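Local coordinates for SnoaL-like polyketide cyclase (PDB 3EHC), which is of unknown function but belongs to the SnoaL-like polyketide cyclase family of the NTF2 clan, and may act as a cyclase or related enzyme, at residues D14-Q19 / L58-E63; T26-N31 / F39-Y44; S84-L89 / V96-H101. One frame throughout, in Å; residues are numbered along the deposited sequence.

Contact 1: D14-Q19 / L58-E63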
ATOM      1  N   ASP B  14     -13.469 -11.583   8.116  1.00 36.33           N
ATOM      2  CA  ASP B  14     -14.789 -12.174   8.236  1.00 37.39           C
ATOM      3  C   ASP B  14     -15.651 -11.516   9.299  1.00 36.01           C
ATOM      4  O   ASP B  14     -16.825 -11.267   9.065  1.00 36.98           O
ATOM      5  CB  ASP B  14     -14.723 -13.664   8.539  1.00 38.26           C
ATOM      6  CG  ASP B  14     -15.363 -14.465   7.464  1.00 45.86           C
ATOM      7  OD1 ASP B  14     -14.749 -14.461   6.362  1.00 46.35           O
ATOM      8  OD2 ASP B  14     -16.471 -15.035   7.713  1.00 48.28           O
ATOM      9  N   SER B  15     -15.072 -11.265  10.470  1.00 35.90           N
ATOM     10  CA  SER B  15     -15.813 -10.597  11.541  1.00 35.19           C
ATOM     11  C   SER B  15     -16.204  -9.175  11.112  1.00 36.46           C
ATOM     12  O   SER B  15     -17.300  -8.712  11.413  1.00 37.42           O
ATOM     13  CB  SER B  15     -15.051 -10.603  12.887  1.00 34.56           C
ATOM     14  OG  SER B  15     -14.075  -9.581  12.989  1.00 38.32           O
ATOM     15  N   LEU B  16     -15.308  -8.495  10.402  1.00 37.74           N
ATOM     16  CA  LEU B  16     -15.562  -7.148   9.879  1.00 37.37           C
ATOM     17  C   LEU B  16     -16.735  -7.154   8.900  1.00 37.77           C
ATOM     18  O   LEU B  16     -17.600  -6.275   8.951  1.00 37.32           O
ATOM     19  CB  LEU B  16     -14.304  -6.574   9.215  1.00 37.14           C
ATOM     20  CG  LEU B  16     -13.403  -5.564   9.946  1.00 40.57           C
ATOM     21  CD1 LEU B  16     -13.164  -5.873  11.419  1.00 36.85           C
ATOM     22  CD2 LEU B  16     -12.059  -5.416   9.202  1.00 34.90           C
ATOM     23  N   ASN B  17     -16.772  -8.158   8.025  1.00 38.50           N
ATOM     24  CA  ASN B  17     -17.861  -8.294   7.057  1.00 38.03           C
ATOM     25  C   ASN B  17     -19.213  -8.586   7.671  1.00 38.32           C
ATOM     26  O   ASN B  17     -20.231  -8.248   7.085  1.00 40.43           O
ATOM     27  CB  ASN B  17     -17.521  -9.333   5.999  1.00 37.87           C
ATOM     28  CG  ASN B  17     -16.489  -8.838   5.041  1.00 33.91           C
ATOM     29  OD1 ASN B  17     -16.335  -7.638   4.840  1.00 36.90           O
ATOM     30  ND2 ASN B  17     -15.764  -9.749   4.450  1.00 33.65           N
ATOM     31  N   HIS B  18     -19.229  -9.223   8.839  1.00 37.48           N
ATOM     32  CA  HIS B  18     -20.459  -9.396   9.592  1.00 36.88           C
ATOM     33  C   HIS B  18     -20.656  -8.277  10.624  1.00 36.88           C
ATOM     34  O   HIS B  18     -21.598  -8.332  11.418  1.00 38.43           O
ATOM     35  CB  HIS B  18     -20.490 -10.766  10.254  1.00 36.96           C
ATOM     36  CG  HIS B  18     -20.573 -11.900   9.281  1.00 39.71           C
ATOM     37  ND1 HIS B  18     -19.458 -12.570   8.817  1.00 43.65           N
ATOM     38  CD2 HIS B  18     -21.643 -12.494   8.696  1.00 42.43           C
ATOM     39  CE1 HIS B  18     -19.838 -13.524   7.983  1.00 43.93           C
ATOM     40  NE2 HIS B  18     -21.159 -13.502   7.894  1.00 45.83           N
ATOM     41  N   GLN B  19     -19.790  -7.259  10.596  1.00 36.56           N
ATOM     42  CA  GLN B  19     -19.822  -6.136  11.550  1.00 37.56           C
ATOM     43  C   GLN B  19     -19.890  -6.604  13.016  1.00 37.97           C
ATOM     44  O   GLN B  19     -20.587  -5.997  13.833  1.00 37.91           O
ATOM     45  CB  GLN B  19     -20.978  -5.179  11.225  1.00 37.88           C
ATOM     46  CG  GLN B  19     -20.934  -4.630   9.787  1.00 37.92           C
ATOM     47  CD  GLN B  19     -21.847  -3.435   9.577  1.00 39.53           C
ATOM     48  OE1 GLN B  19     -21.869  -2.499  10.374  1.00 45.49           O
ATOM     49  NE2 GLN B  19     -22.587  -3.454   8.485  1.00 34.56           N
ATOM     50  N   LEU B  58     -19.914  -1.708   2.391  1.00 36.19           N
ATOM     51  CA  LEU B  58     -18.473  -2.013   2.493  1.00 36.60           C
ATOM     52  C   LEU B  58     -18.314  -3.506   2.741  1.00 36.37           C
ATOM     53  O   LEU B  58     -19.079  -4.107   3.488  1.00 36.10           O
ATOM     54  CB  LEU B  58     -17.797  -1.200   3.614  1.00 35.18           C
ATOM     55  CG  LEU B  58     -16.272  -1.214   3.704  1.00 34.06           C
ATOM     56  CD1 LEU B  58     -15.655  -0.580   2.458  1.00 30.08           C
ATOM     57  CD2 LEU B  58     -15.897  -0.465   4.913  1.00 32.48           C
ATOM     58  N   ARG B  59     -17.314  -4.083   2.091  1.00 38.24           N
ATOM     59  CA  ARG B  59     -16.971  -5.487   2.217  1.00 38.63           C
ATOM     60  C   ARG B  59     -15.452  -5.642   2.002  1.00 38.76           C
ATOM     61  O   ARG B  59     -14.877  -5.064   1.079  1.00 39.57           O
ATOM     62  CB  ARG B  59     -17.759  -6.300   1.197  1.00 39.05           C
ATOM     63  CG  ARG B  59     -17.388  -7.751   1.146  1.00 44.66           C
ATOM     64  CD  ARG B  59     -18.364  -8.573   0.339  1.00 55.20           C
ATOM     65  NE  ARG B  59     -18.689  -9.792   1.079  1.00 60.70           N
ATOM     66  CZ  ARG B  59     -17.880 -10.839   1.215  1.00 65.31           C
ATOM     67  NH1 ARG B  59     -16.680 -10.857   0.642  1.00 71.02           N
ATOM     68  NH2 ARG B  59     -18.279 -11.880   1.934  1.00 68.14           N
ATOM     69  N   PHE B  60     -14.832  -6.447   2.853  1.00 39.47           N
ATOM     70  CA  PHE B  60     -13.394  -6.641   2.886  1.00 38.08           C
ATOM     71  C   PHE B  60     -13.008  -7.956   2.216  1.00 38.98           C
ATOM     72  O   PHE B  60     -13.516  -9.018   2.549  1.00 40.19           O
ATOM     73  CB  PHE B  60     -12.919  -6.620   4.331  1.00 38.18           C
ATOM     74  CG  PHE B  60     -13.039  -5.284   4.986  1.00 33.63           C
ATOM     75  CD1 PHE B  60     -14.222  -4.903   5.593  1.00 36.50           C
ATOM     76  CD2 PHE B  60     -11.964  -4.412   5.003  1.00 35.74           C
ATOM     77  CE1 PHE B  60     -14.340  -3.653   6.224  1.00 39.01           C
ATOM     78  CE2 PHE B  60     -12.065  -3.151   5.631  1.00 39.26           C
ATOM     79  CZ  PHE B  60     -13.252  -2.779   6.250  1.00 37.10           C
ATOM     80  N   GLU B  61     -12.100  -7.853   1.267  1.00 40.35           N
ATOM     81  CA  GLU B  61     -11.653  -8.960   0.478  1.00 41.16           C
ATOM     82  C   GLU B  61     -10.200  -8.710   0.098  1.00 38.94           C
ATOM     83  O   GLU B  61      -9.917  -7.722  -0.551  1.00 37.76           O
ATOM     84  CB  GLU B  61     -12.519  -8.975  -0.774  1.00 45.06           C
ATOM     85  CG  GLU B  61     -12.244 -10.087  -1.767  1.00 57.06           C
ATOM     86  CD  GLU B  61     -13.332 -11.125  -1.782  1.00 65.33           C
ATOM     87  OE1 GLU B  61     -14.506 -10.784  -1.483  1.00 71.91           O
ATOM     88  OE2 GLU B  61     -13.000 -12.282  -2.100  1.00 68.30           O
ATOM     89  N   ALA B  62      -9.297  -9.608   0.498  1.00 38.61           N
ATOM     90  CA  ALA B  62      -7.873  -9.511   0.184  1.00 38.28           C
ATOM     91  C   ALA B  62      -7.572 -10.150  -1.175  1.00 37.23           C
ATOM     92  O   ALA B  62      -7.905 -11.292  -1.393  1.00 39.14           O
ATOM     93  CB  ALA B  62      -7.061 -10.193   1.281  1.00 36.26           C
ATOM     94  N   GLU B  63      -6.969  -9.378  -2.078  0.50 36.22           N
ATOM     95  CA  GLU B  63      -6.466  -9.894  -3.354  0.50 35.34           C
ATOM     96  C   GLU B  63      -5.125 -10.592  -3.139  0.50 33.61           C
ATOM     97  O   GLU B  63      -4.919 -11.710  -3.607  0.50 35.42           O
ATOM     98  CB  GLU B  63      -6.310  -8.759  -4.385  0.50 35.86           C
ATOM     99  CG  GLU B  63      -5.733  -9.199  -5.754  0.50 34.71           C
ATOM    100  CD  GLU B  63      -5.472  -8.052  -6.705  0.50 35.40           C
ATOM    101  OE1 GLU B  63      -6.293  -7.124  -6.751  0.50 36.39           O
ATOM    102  OE2 GLU B  63      -4.456  -8.090  -7.434  0.50 39.74           O
TER

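Contact 2: T26-N31 / F39-Y44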
ATOM      1  N   THR B  26     -10.523 -10.007  20.013  1.00 35.76           N
ATOM      2  CA  THR B  26      -9.930 -11.305  19.649  1.00 35.04           C
ATOM      3  C   THR B  26      -8.776 -11.107  18.679  1.00 35.30           C
ATOM      4  O   THR B  26      -7.786 -11.828  18.739  1.00 34.69           O
ATOM      5  CB  THR B  26     -10.994 -12.261  19.030  1.00 35.41           C
ATOM      6  OG1 THR B  26     -11.826 -12.769  20.080  1.00 38.37           O
ATOM      7  CG2 THR B  26     -10.361 -13.451  18.276  1.00 31.86           C
ATOM      8  N   PHE B  27      -8.908 -10.096  17.810  1.00 36.24           N
ATOM      9  CA  PHE B  27      -7.994  -9.849  16.691  1.00 36.39           C
ATOM     10  C   PHE B  27      -7.122  -8.588  16.832  1.00 36.69           C
ATOM     11  O   PHE B  27      -6.110  -8.471  16.153  1.00 36.16           O
ATOM     12  CB  PHE B  27      -8.820  -9.722  15.408  1.00 36.01           C
ATOM     13  CG  PHE B  27      -9.739 -10.888  15.147  1.00 33.51           C
ATOM     14  CD1 PHE B  27      -9.231 -12.115  14.762  1.00 35.13           C
ATOM     15  CD2 PHE B  27     -11.116 -10.746  15.261  1.00 33.90           C
ATOM     16  CE1 PHE B  27     -10.068 -13.180  14.513  1.00 36.79           C
ATOM     17  CE2 PHE B  27     -11.961 -11.813  15.015  1.00 32.35           C
ATOM     18  CZ  PHE B  27     -11.433 -13.031  14.639  1.00 36.36           C
ATOM     19  N   VAL B  28      -7.514  -7.646  17.691  1.00 37.04           N
ATOM     20  CA  VAL B  28      -6.863  -6.322  17.768  1.00 35.96           C
ATOM     21  C   VAL B  28      -6.428  -6.058  19.219  1.00 36.01           C
ATOM     22  O   VAL B  28      -7.211  -6.231  20.138  1.00 35.28           O
ATOM     23  CB  VAL B  28      -7.803  -5.189  17.217  1.00 37.51           C
ATOM     24  CG1 VAL B  28      -7.212  -3.789  17.388  1.00 31.13           C
ATOM     25  CG2 VAL B  28      -8.097  -5.428  15.735  1.00 35.45           C
ATOM     26  N   ASP B  29      -5.156  -5.683  19.393  1.00 35.83           N
ATOM     27  CA  ASP B  29      -4.546  -5.386  20.691  1.00 36.23           C
ATOM     28  C   ASP B  29      -5.258  -4.215  21.388  1.00 36.56           C
ATOM     29  O   ASP B  29      -5.833  -3.335  20.718  1.00 35.05           O
ATOM     30  CB  ASP B  29      -3.060  -5.060  20.491  1.00 36.21           C
ATOM     31  CG  ASP B  29      -2.263  -5.044  21.798  1.00 37.99           C
ATOM     32  OD1 ASP B  29      -2.127  -3.956  22.421  1.00 33.93           O
ATOM     33  OD2 ASP B  29      -1.721  -6.114  22.182  1.00 43.73           O
ATOM     34  N   ASP B  30      -5.233  -4.202  22.721  1.00 37.47           N
ATOM     35  CA  ASP B  30      -5.839  -3.096  23.495  1.00 37.20           C
ATOM     36  C   ASP B  30      -5.221  -1.735  23.147  1.00 36.44           C
ATOM     37  O   ASP B  30      -5.894  -0.699  23.171  1.00 34.89           O
ATOM     38  CB  ASP B  30      -5.685  -3.316  24.997  1.00 37.68           C
ATOM     39  CG  ASP B  30      -6.585  -4.411  25.539  1.00 39.46           C
ATOM     40  OD1 ASP B  30      -7.493  -4.903  24.827  1.00 36.19           O
ATOM     41  OD2 ASP B  30      -6.368  -4.768  26.715  1.00 39.74           O
ATOM     42  N   ASN B  31      -3.929  -1.757  22.827  1.00 37.37           N
ATOM     43  CA  ASN B  31      -3.158  -0.562  22.533  1.00 35.92           C
ATOM     44  C   ASN B  31      -2.787  -0.433  21.069  1.00 34.91           C
ATOM     45  O   ASN B  31      -1.765   0.164  20.742  1.00 35.18           O
ATOM     46  CB  ASN B  31      -1.880  -0.573  23.371  1.00 37.18           C
ATOM     47  CG  ASN B  31      -2.156  -0.404  24.826  1.00 36.62           C
ATOM     48  OD1 ASN B  31      -2.897   0.491  25.219  1.00 35.70           O
ATOM     49  ND2 ASN B  31      -1.571  -1.262  25.641  1.00 39.14           N
ATOM     50  N   PHE B  39      -4.723   5.117  19.309  1.00 35.57           N
ATOM     51  CA  PHE B  39      -6.109   5.274  19.767  1.00 35.35           C
ATOM     52  C   PHE B  39      -6.769   4.001  20.375  1.00 34.29           C
ATOM     53  O   PHE B  39      -7.917   4.048  20.820  1.00 33.38           O
ATOM     54  CB  PHE B  39      -6.979   5.974  18.683  1.00 37.15           C
ATOM     55  CG  PHE B  39      -7.091   5.244  17.343  1.00 40.95           C
ATOM     56  CD1 PHE B  39      -6.784   3.895  17.196  1.00 39.87           C
ATOM     57  CD2 PHE B  39      -7.593   5.933  16.235  1.00 38.56           C
ATOM     58  CE1 PHE B  39      -6.944   3.276  15.962  1.00 40.83           C
ATOM     59  CE2 PHE B  39      -7.752   5.319  15.019  1.00 41.44           C
ATOM     60  CZ  PHE B  39      -7.434   3.991  14.874  1.00 39.99           C
ATOM     61  N   GLY B  40      -6.021   2.895  20.420  1.00 34.74           N
ATOM     62  CA  GLY B  40      -6.448   1.680  21.107  1.00 33.66           C
ATOM     63  C   GLY B  40      -7.606   0.942  20.475  1.00 34.16           C
ATOM     64  O   GLY B  40      -8.174   1.392  19.477  1.00 33.91           O
ATOM     65  N   LEU B  41      -7.976  -0.179  21.091  1.00 35.01           N
ATOM     66  CA  LEU B  41      -9.070  -1.030  20.604  1.00 35.07           C
ATOM     67  C   LEU B  41     -10.366  -0.243  20.382  1.00 34.88           C
ATOM     68  O   LEU B  41     -11.029  -0.446  19.369  1.00 34.38           O
ATOM     69  CB  LEU B  41      -9.340  -2.187  21.590  1.00 36.09           C
ATOM     70  CG  LEU B  41     -10.301  -3.310  21.168  1.00 34.47           C
ATOM     71  CD1 LEU B  41      -9.783  -4.058  19.972  1.00 25.03           C
ATOM     72  CD2 LEU B  41     -10.479  -4.257  22.334  1.00 32.89           C
ATOM     73  N   SER B  42     -10.722   0.651  21.312  1.00 32.89           N
ATOM     74  CA  SER B  42     -12.000   1.399  21.201  1.00 34.13           C
ATOM     75  C   SER B  42     -11.960   2.467  20.097  1.00 33.79           C
ATOM     76  O   SER B  42     -12.957   2.682  19.399  1.00 32.28           O
ATOM     77  CB  SER B  42     -12.471   1.985  22.559  1.00 33.85           C
ATOM     78  OG  SER B  42     -11.628   3.032  23.004  1.00 33.21           O
ATOM     79  N   GLY B  43     -10.804   3.104  19.920  1.00 34.77           N
ATOM     80  CA  GLY B  43     -10.600   4.011  18.796  1.00 34.45           C
ATOM     81  C   GLY B  43     -10.654   3.312  17.450  1.00 34.25           C
ATOM     82  O   GLY B  43     -11.145   3.873  16.486  1.00 34.86           O
ATOM     83  N   TYR B  44     -10.141   2.084  17.414  1.00 34.15           N
ATOM     84  CA  TYR B  44     -10.140   1.224  16.247  1.00 35.68           C
ATOM     85  C   TYR B  44     -11.560   0.771  15.910  1.00 36.56           C
ATOM     86  O   TYR B  44     -11.960   0.795  14.738  1.00 36.44           O
ATOM     87  CB  TYR B  44      -9.217   0.024  16.505  1.00 36.38           C
ATOM     88  CG  TYR B  44      -8.661  -0.638  15.263  1.00 36.41           C
ATOM     89  CD1 TYR B  44      -9.437  -1.530  14.537  1.00 43.74           C
ATOM     90  CD2 TYR B  44      -7.358  -0.391  14.827  1.00 37.83           C
ATOM     91  CE1 TYR B  44      -8.956  -2.157  13.389  1.00 42.76           C
ATOM     92  CE2 TYR B  44      -6.854  -1.017  13.662  1.00 42.39           C
ATOM     93  CZ  TYR B  44      -7.672  -1.902  12.950  1.00 45.39           C
ATOM     94  OH  TYR B  44      -7.236  -2.558  11.807  1.00 46.83           O
TER

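Contact 3: S84-L89 / V96-H101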
ATOM      1  N   SER B  84     -21.693   9.723   0.770  1.00 35.26           N
ATOM      2  CA  SER B  84     -21.486  11.140   0.795  1.00 37.13           C
ATOM      3  C   SER B  84     -20.011  11.471   0.487  1.00 36.05           C
ATOM      4  O   SER B  84     -19.504  11.083  -0.569  1.00 34.52           O
ATOM      5  CB  SER B  84     -21.974  11.621   2.157  1.00 35.27           C
ATOM      6  OG  SER B  84     -22.150  12.998   2.126  1.00 43.46           O
ATOM      7  N   ILE B  85     -19.345  12.204   1.376  1.00 37.14           N
ATOM      8  CA  ILE B  85     -17.948  12.577   1.208  1.00 37.64           C
ATOM      9  C   ILE B  85     -17.108  11.408   1.631  1.00 37.44           C
ATOM     10  O   ILE B  85     -17.431  10.780   2.622  1.00 40.61           O
ATOM     11  CB  ILE B  85     -17.603  13.774   2.091  1.00 38.22           C
ATOM     12  CG1 ILE B  85     -18.482  14.972   1.683  1.00 37.78           C
ATOM     13  CG2 ILE B  85     -16.124  14.080   1.975  1.00 33.81           C
ATOM     14  CD1 ILE B  85     -18.787  15.933   2.841  1.00 47.54           C
ATOM     15  N   PHE B  86     -16.060  11.100   0.872  1.00 36.04           N
ATOM     16  CA  PHE B  86     -15.126  10.032   1.222  1.00 35.50           C
ATOM     17  C   PHE B  86     -13.741  10.421   0.706  1.00 36.39           C
ATOM     18  O   PHE B  86     -13.576  10.650  -0.484  1.00 34.63           O
ATOM     19  CB  PHE B  86     -15.589   8.651   0.661  1.00 35.52           C
ATOM     20  CG  PHE B  86     -14.652   7.510   1.003  1.00 32.70           C
ATOM     21  CD1 PHE B  86     -14.425   7.144   2.337  1.00 37.24           C
ATOM     22  CD2 PHE B  86     -13.994   6.800  -0.004  1.00 37.37           C
ATOM     23  CE1 PHE B  86     -13.530   6.101   2.663  1.00 34.69           C
ATOM     24  CE2 PHE B  86     -13.093   5.778   0.303  1.00 37.09           C
ATOM     25  CZ  PHE B  86     -12.878   5.412   1.640  1.00 36.80           C
HETATM   26  N   MSE B  87     -12.769  10.510   1.618  1.00 37.18           N
HETATM   27  CA  MSE B  87     -11.431  11.033   1.334  1.00 39.00           C
HETATM   28  C   MSE B  87     -11.501  12.433   0.751  1.00 39.48           C
HETATM   29  O   MSE B  87     -10.771  12.762  -0.176  1.00 37.87           O
HETATM   30  CB  MSE B  87     -10.672  10.097   0.420  1.00 38.37           C
HETATM   31  CG  MSE B  87     -10.589   8.663   0.953  1.00 39.73           C
HETATM   32 SE   MSE B  87      -9.295   7.615  -0.097  0.75 44.60          SE
HETATM   33  CE  MSE B  87      -7.673   8.250   0.855  1.00 35.92           C
ATOM     34  N   ASP B  88     -12.404  13.237   1.325  1.00 38.21           N
ATOM     35  CA  ASP B  88     -12.722  14.599   0.862  1.00 40.10           C
ATOM     36  C   ASP B  88     -13.220  14.740  -0.602  1.00 37.85           C
ATOM     37  O   ASP B  88     -13.125  15.814  -1.219  1.00 39.87           O
ATOM     38  CB  ASP B  88     -11.562  15.524   1.237  1.00 40.33           C
ATOM     39  CG  ASP B  88     -11.276  15.473   2.718  1.00 49.25           C
ATOM     40  OD1 ASP B  88     -12.203  15.812   3.485  1.00 58.53           O
ATOM     41  OD2 ASP B  88     -10.168  15.059   3.128  1.00 45.58           O
ATOM     42  N   LEU B  89     -13.755  13.650  -1.134  1.00 35.55           N
ATOM     43  CA  LEU B  89     -14.271  13.595  -2.479  1.00 34.42           C
ATOM     44  C   LEU B  89     -15.797  13.476  -2.404  1.00 33.28           C
ATOM     45  O   LEU B  89     -16.299  12.682  -1.616  1.00 32.13           O
ATOM     46  CB  LEU B  89     -13.707  12.370  -3.196  1.00 32.90           C
ATOM     47  CG  LEU B  89     -12.204  12.414  -3.430  1.00 33.33           C
ATOM     48  CD1 LEU B  89     -11.704  11.087  -4.066  1.00 26.42           C
ATOM     49  CD2 LEU B  89     -11.885  13.678  -4.273  1.00 30.78           C
ATOM     50  N   VAL B  96     -17.809   2.926  -6.562  1.00 34.87           N
ATOM     51  CA  VAL B  96     -16.421   3.171  -6.933  1.00 33.05           C
ATOM     52  C   VAL B  96     -15.594   1.974  -6.514  1.00 34.09           C
ATOM     53  O   VAL B  96     -15.951   1.261  -5.597  1.00 33.88           O
ATOM     54  CB  VAL B  96     -15.857   4.495  -6.301  1.00 35.78           C
ATOM     55  CG1 VAL B  96     -16.491   5.791  -6.966  1.00 29.99           C
ATOM     56  CG2 VAL B  96     -16.033   4.495  -4.786  1.00 30.26           C
ATOM     57  N   GLN B  97     -14.511   1.726  -7.245  1.00 35.14           N
ATOM     58  CA  GLN B  97     -13.583   0.654  -6.947  1.00 35.47           C
ATOM     59  C   GLN B  97     -12.213   1.258  -6.616  1.00 35.38           C
ATOM     60  O   GLN B  97     -11.713   2.132  -7.319  1.00 37.30           O
ATOM     61  CB  GLN B  97     -13.426  -0.330  -8.106  1.00 35.97           C
ATOM     62  CG  GLN B  97     -14.672  -1.102  -8.470  1.00 33.24           C
ATOM     63  CD  GLN B  97     -15.579  -0.265  -9.321  1.00 35.99           C
ATOM     64  OE1 GLN B  97     -15.100   0.459 -10.174  1.00 39.99           O
ATOM     65  NE2 GLN B  97     -16.889  -0.328  -9.073  1.00 30.79           N
ATOM     66  N   PHE B  98     -11.629   0.810  -5.529  1.00 34.58           N
ATOM     67  CA  PHE B  98     -10.306   1.262  -5.148  1.00 35.23           C
ATOM     68  C   PHE B  98      -9.665   0.238  -4.243  1.00 35.31           C
ATOM     69  O   PHE B  98     -10.344  -0.553  -3.602  1.00 33.32           O
ATOM     70  CB  PHE B  98     -10.391   2.597  -4.404  1.00 36.36           C
ATOM     71  CG  PHE B  98     -11.251   2.554  -3.176  1.00 34.50           C
ATOM     72  CD1 PHE B  98     -12.611   2.760  -3.264  1.00 34.58           C
ATOM     73  CD2 PHE B  98     -10.700   2.324  -1.935  1.00 36.04           C
ATOM     74  CE1 PHE B  98     -13.404   2.703  -2.154  1.00 35.28           C
ATOM     75  CE2 PHE B  98     -11.495   2.283  -0.822  1.00 36.67           C
ATOM     76  CZ  PHE B  98     -12.852   2.472  -0.928  1.00 35.20           C
ATOM     77  N   CYS B  99      -8.342   0.264  -4.179  0.50 36.06           N
ATOM     78  CA  CYS B  99      -7.625  -0.654  -3.309  0.50 34.94           C
ATOM     79  C   CYS B  99      -7.031   0.065  -2.115  0.50 35.29           C
ATOM     80  O   CYS B  99      -6.872   1.286  -2.114  0.50 32.97           O
ATOM     81  CB  CYS B  99      -6.528  -1.374  -4.078  0.50 33.89           C
ATOM     82  SG  CYS B  99      -7.141  -2.539  -5.253  0.50 26.11           S
ATOM     83  N   GLU B 100      -6.728  -0.728  -1.096  1.00 35.64           N
ATOM     84  CA  GLU B 100      -6.002  -0.292   0.086  1.00 39.53           C
ATOM     85  C   GLU B 100      -4.815  -1.254   0.254  1.00 36.97           C
ATOM     86  O   GLU B 100      -4.983  -2.474   0.152  1.00 35.50           O
ATOM     87  CB  GLU B 100      -6.887  -0.373   1.320  1.00 38.57           C
ATOM     88  CG  GLU B 100      -6.247   0.191   2.594  1.00 43.59           C
ATOM     89  CD  GLU B 100      -7.041  -0.144   3.865  1.00 47.41           C
ATOM     90  OE1 GLU B 100      -8.201  -0.594   3.761  1.00 58.20           O
ATOM     91  OE2 GLU B 100      -6.501   0.051   4.979  1.00 60.21           O
ATOM     92  N   HIS B 101      -3.628  -0.690   0.479  1.00 36.22           N
ATOM     93  CA  HIS B 101      -2.426  -1.461   0.790  1.00 33.85           C
ATOM     94  C   HIS B 101      -2.036  -1.207   2.233  1.00 32.80           C
ATOM     95  O   HIS B 101      -1.740  -0.089   2.634  1.00 31.00           O
ATOM     96  CB  HIS B 101      -1.280  -1.070  -0.102  1.00 31.06           C
ATOM     97  CG  HIS B 101      -1.453  -1.515  -1.520  1.00 31.72           C
ATOM     98  ND1 HIS B 101      -0.445  -1.434  -2.453  1.00 32.92           N
ATOM     99  CD2 HIS B 101      -2.521  -2.040  -2.161  1.00 30.08           C
ATOM    100  CE1 HIS B 101      -0.877  -1.908  -3.606  1.00 35.34           C
ATOM    101  NE2 HIS B 101      -2.134  -2.283  -3.454  1.00 32.75           N
TER

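Contact 1: D14-Q19 / L58-E63
Asn17, the last residue of helix 5-17, reads the backbone of Phe60 with both halves of its carboxamide. Its OD1 accepts from Phe60 N at 2.8 Å, and its ND2 returns a bond to Phe60 O at 3.0 Å. Both are nearly straight, and each donor lies in the plane of the carbonyl it meets, on a lone pair. The side-chain amide thus pairs with a single residue of the chain much as a neighbouring strand would. The torsion that permits this sets CG of Asn17 anti to its own carbonyl carbon (chi1 -73°), swinging the amide from the helix flank to residues 58-63.

Around the amide the flat groups are met in different ways. Leu16 covers one face of the Phe60 ring with CD2, 4.0 Å from the centroid and only 5° off the normal, a CH-pi contact made by one methyl branch, while its CB reaches the ring at CD1. Asn17 OD1 lies in the ring plane instead, at the edge, 3.5 Å from Phe60 CD1. Over the guanidinium of Arg59 comes Asn17 ND2, 3.9 Å above the plane; NH1 of the same arginine forms a 3.0 Å salt bridge with Glu61 OE1.

Phe52 of helix 40-54 and Phe78 of strand 71-80 also pack on Phe60. Just past Asn17, Gln19 ends the helix in a Schellman motif. The directional bonds go to the backbone and the methyl contact to the ring face: two in-plane bonds fix the amide's rotation and satisfy both the N-H and the C=O of Phe60.

Contact 2: T26-N31 / F39-Y44
The start of helix 40-54 is joined to strand 28-29 and the corner after it, on the helical side of this NTF2-like fold, by Leu41 and Val28 together with one backbone link. That link is a single hydrogen bond, Leu41 N to Asp30 O at 3.0 Å, with the donor 54° out of the carbonyl plane and hence not on a lone pair. The same oxygen comes within 3.2 Å of Gly40 CA, so the chain passes very close to the corner at a residue with positive phi and no side chain.

Val28 is the centre of the apolar contact, met by Leu41 and Tyr44. With CG anti to the backbone N (chi1 -171°), Leu41 lays its CD1 methyl against Val28, 3.6 Å from CB and also near CG1, while the CD2 branch turns the other way, toward Asp30 OD1. Val28 meets Tyr44 differently. The CG1 methyl lies over one face of the phenol, 4.2 Å from the centroid, in a CH-pi contact displaced toward the CG side of the ring, whereas CG2 approaches CE1. Val28 thus packs against two residues about one turn apart on the same helix, a leucine branch and an aromatic face.

The corner has its own brace: Asp29 OD1 accepts from Asn31 N at 2.9 Å, an Asx turn, and a sulfate ion, probably from the crystallisation liquor, lies near the Asp29 side chain. Beyond the segments, Ile111 of strand 110-118 pairs with the backbone of Phe27 and Asp29, and the hydroxyl of Tyr44 is hydrogen-bonded to that of Tyr12 on helix 5-17. The nearest approach of the leucine side chain is CD1 of Leu41 to the carbonyl oxygen of Val28, 3.4 Å.

Contact 3: S84-L89 / V96-H101
Phe86 meets Phe98 where a small beta hairpin, strands 85-86 and 89-90, reaches the start of the long strand 96-107 of the curved NTF2-like sheet through one pair of side chains. The hairpin segment begins at Ser84, whose backbone pairs with Asn92, and continues through Ile85 into the weakly bonded first strand. Phe86 follows, and it alone of residues 84-89 brings its side chain against the long strand. Its CG stands anti to the backbone N (chi1 -180°), which carries the ring toward strand 96-107, to meet a ring coming from the opposite direction.

Next comes the type I' turn from Phe86 to Leu89, closed by Phe86 N to Leu89 O at 3.0 Å and by Leu89 N to Phe86 O at 3.1 Å. Met87, a selenomethionine here, occupies the first of the two inner positions; from there its CG sits 3.8 Å above the centre of one face of the Phe86 ring, and its side chain also packs on Val121 of the second subunit. Asp88 completes the inner pair, both residues having the positive phi that this turn type requires. Leu89 then turns back along the hairpin and, like Phe86, rests on Ile123 of helix 120-127.

From the long strand, Phe98 projects with CG between the backbone N and the carbonyl carbon (chi1 58°). Phe78 of strand 71-80 and Leu118 of strand 110-118 also touch this ring, so the Phe86 ring adds to an apolar cluster that Phe98 shares with them. The two phenylalanine rings lie obliquely, planes at 42° and centroids 5.5 Å apart. Closest of all are CE2 of Phe86 and CZ of Phe98, separated by 3.5 Å.

In the fold
From the N terminus the chain runs through helix 5-17, whose end opens contact 1, and then to strand 28-29, where contact 2 begins. Contact 2 closes first, at the start of helix 40-54, and is nested inside the loop that contact 1 completes when the chain returns at 58-63. The two touch, through Ser15 OG and Phe27 CE2. Contact 3 follows in series, a short loop between 84-89 and 96-101, on the other side of the chain's centre from contact 2. Contact 1 ties the end of helix 5-17 to the approach to strand 62-67, contact 2 strand 28-29 to helix 40-54, and contact 3 the hairpin 85-90 to strand 96-107.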